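Long-range contact in enoyl-CoA hydratase/isomerase family protein (Pseudomonas syringae pv. tomato, PDB 3OT6), which probably catalyses hydration or double-bond isomerisation of an enoyl-CoA thioester, or a related crotonase-type reaction on an acyl-CoA: residues Asp6-His11 against Leu19-Gly24. Sequence-based numbering, arbitrary orientation.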
loop_
_atom_site.group_PDB
_atom_site.type_symbol
_atom_site.label_atom_id
_atom_site.label_comp_id
_atom_site.label_asym_id
_atom_site.label_seq_id
_atom_site.Cartn_x
_atom_site.Cartn_y
_atom_site.Cartn_z
ATOM N N ASP A 6 -7.152 -13.178 11.423
ATOM C CA ASP A 6 -5.708 -13.353 11.594
ATOM C C ASP A 6 -4.931 -12.803 10.404
ATOM O O ASP A 6 -3.884 -12.212 10.622
ATOM C CB ASP A 6 -5.303 -14.809 11.922
ATOM C CG ASP A 6 -6.140 -15.418 13.098
ATOM O OD1 ASP A 6 -6.275 -14.739 14.162
ATOM O OD2 ASP A 6 -6.674 -16.554 12.934
ATOM N N LEU A 7 -5.445 -12.993 9.177
ATOM C CA LEU A 7 -4.886 -12.409 7.933
ATOM C C LEU A 7 -4.603 -10.875 7.984
ATOM O O LEU A 7 -3.455 -10.423 7.741
ATOM C CB LEU A 7 -5.807 -12.685 6.732
ATOM C CG LEU A 7 -5.642 -13.991 5.954
ATOM C CD1 LEU A 7 -6.280 -13.853 4.581
ATOM C CD2 LEU A 7 -4.181 -14.469 5.835
ATOM N N VAL A 8 -5.652 -10.091 8.244
ATOM C CA VAL A 8 -5.463 -8.717 8.569
ATOM C C VAL A 8 -6.149 -8.541 9.937
ATOM O O VAL A 8 -7.389 -8.497 9.996
ATOM C CB VAL A 8 -6.084 -7.780 7.445
ATOM C CG1 VAL A 8 -6.069 -6.356 7.857
ATOM C CG2 VAL A 8 -5.395 -7.994 6.036
ATOM N N SER A 9 -5.378 -8.514 11.033
ATOM C CA SER A 9 -6.000 -8.298 12.355
ATOM C C SER A 9 -6.421 -6.816 12.537
ATOM O O SER A 9 -5.760 -5.893 12.012
ATOM C CB SER A 9 -5.067 -8.707 13.469
ATOM O OG SER A 9 -3.970 -7.807 13.454
ATOM N N TYR A 10 -7.516 -6.567 13.249
ATOM C CA TYR A 10 -7.928 -5.194 13.494
ATOM C C TYR A 10 -7.844 -4.854 14.972
ATOM O O TYR A 10 -8.522 -5.416 15.789
ATOM C CB TYR A 10 -9.349 -5.014 12.992
ATOM C CG TYR A 10 -9.917 -3.621 13.115
ATOM C CD1 TYR A 10 -9.850 -2.723 12.047
ATOM C CD2 TYR A 10 -10.574 -3.209 14.283
ATOM C CE1 TYR A 10 -10.378 -1.439 12.150
ATOM C CE2 TYR A 10 -11.106 -1.926 14.388
ATOM C CZ TYR A 10 -10.994 -1.053 13.324
ATOM O OH TYR A 10 -11.518 0.197 13.411
ATOM N N HIS A 11 -7.060 -3.883 15.343
ATOM C CA HIS A 11 -7.179 -3.460 16.723
ATOM C C HIS A 11 -7.352 -1.942 16.838
ATOM O O HIS A 11 -6.568 -1.216 16.311
ATOM C CB HIS A 11 -6.026 -4.044 17.577
ATOM C CG HIS A 11 -5.424 -3.058 18.541
ATOM N ND1 HIS A 11 -5.780 -3.004 19.881
ATOM C CD2 HIS A 11 -4.491 -2.074 18.356
ATOM C CE1 HIS A 11 -5.093 -2.028 20.471
ATOM N NE2 HIS A 11 -4.304 -1.451 19.569
ATOM N N LEU A 19 -4.091 -2.075 11.376
ATOM C CA LEU A 19 -4.376 -3.224 10.469
ATOM C C LEU A 19 -3.082 -3.969 10.246
ATOM O O LEU A 19 -2.113 -3.429 9.669
ATOM C CB LEU A 19 -4.995 -2.741 9.170
ATOM C CG LEU A 19 -6.509 -2.350 9.242
ATOM C CD1 LEU A 19 -6.848 -1.294 10.306
ATOM C CD2 LEU A 19 -7.062 -1.917 7.936
ATOM N N THR A 20 -3.004 -5.180 10.799
ATOM C CA THR A 20 -1.743 -5.920 10.753
ATOM C C THR A 20 -1.901 -7.028 9.744
ATOM O O THR A 20 -2.787 -7.878 9.911
ATOM C CB THR A 20 -1.357 -6.512 12.081
ATOM O OG1 THR A 20 -1.255 -5.457 13.051
ATOM C CG2 THR A 20 -0.001 -7.178 11.958
ATOM N N LEU A 21 -1.149 -6.969 8.646
ATOM C CA LEU A 21 -1.233 -8.032 7.685
ATOM C C LEU A 21 -0.363 -9.138 8.210
ATOM O O LEU A 21 0.747 -8.888 8.691
ATOM C CB LEU A 21 -0.714 -7.560 6.335
ATOM C CG LEU A 21 -0.573 -8.565 5.185
ATOM C CD1 LEU A 21 -1.859 -9.378 4.844
ATOM C CD2 LEU A 21 0.013 -7.865 3.956
ATOM N N ASN A 22 -0.871 -10.358 8.141
ATOM C CA ASN A 22 -0.114 -11.524 8.561
ATOM C C ASN A 22 -0.496 -12.787 7.742
ATOM O O ASN A 22 -1.412 -13.552 8.108
ATOM C CB ASN A 22 -0.321 -11.712 10.062
ATOM C CG ASN A 22 0.383 -12.927 10.600
ATOM O OD1 ASN A 22 1.269 -13.499 9.956
ATOM N ND2 ASN A 22 -0.026 -13.347 11.776
ATOM N N ASN A 23 0.189 -12.976 6.619
ATOM C CA ASN A 23 -0.126 -14.044 5.690
ATOM C C ASN A 23 1.136 -14.848 5.295
ATOM O O ASN A 23 1.908 -14.422 4.431
ATOM C CB ASN A 23 -0.773 -13.449 4.442
ATOM C CG ASN A 23 -1.153 -14.518 3.419
ATOM O OD1 ASN A 23 -1.531 -15.619 3.801
ATOM N ND2 ASN A 23 -1.064 -14.200 2.121
ATOM N N GLY A 24 1.365 -15.994 5.919
ATOM C CA GLY A 24 2.537 -16.798 5.599
ATOM C C GLY A 24 3.883 -16.077 5.698
ATOM O O GLY A 24 4.032 -15.113 6.411
HETATM O O HOH W 1 -3.738 -5.169 14.327
#
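Ser9 and Thr20 face each other as the hydrogen-bonded pair of an antiparallel beta hairpin, strands 8-13 and 16-21, with strand 8-13 outermost in the six-stranded mixed sheet of this crotonase-like fold. The pairing illustrates the general antiparallel pattern, in which reciprocal N-H...O bonds at one pair are flanked by non-hydrogen-bonded pairs, here Val8-Leu21 and Tyr10-Leu19. Ser9 N donates to Thr20 O (2.9 Å), and Thr20 N returns a straighter bond to a lone pair of Ser9 O (3.1 Å, 163° at the hydrogen). Beyond the strand proper, Asn22 N donates a hydrogen bond to Leu7 O at the end of the short helix 4-7, extending the pairing past Leu21.

Apolar contacts fill the face bearing Val8, Tyr10, Leu19 and Leu21, where helix 31-46 packs on the last three. The two branches of Val8 divide the work: CG1, anti to the backbone N (chi1 172°), meets Leu19 CB, while CG2 meets Leu21 CD1 at 4.0 Å. Tyr10 and Leu19 run side by side, with Leu19 CD1 oblique to the ring at 3.8 Å from Tyr10 CD1; the phenol oxygen is hydrogen-bonded to Asp47.

Past the strand ends, Leu7 CD2 lies against Asn23 OD1 at 3.5 Å, and ND2 of that amide is hydrogen-bonded to Ala28 O. On the face of Ser9 and Thr20, one water hydrogen-bonds to both hydroxyls, 2.8 Å from Ser9 OG and from Thr20 OG1.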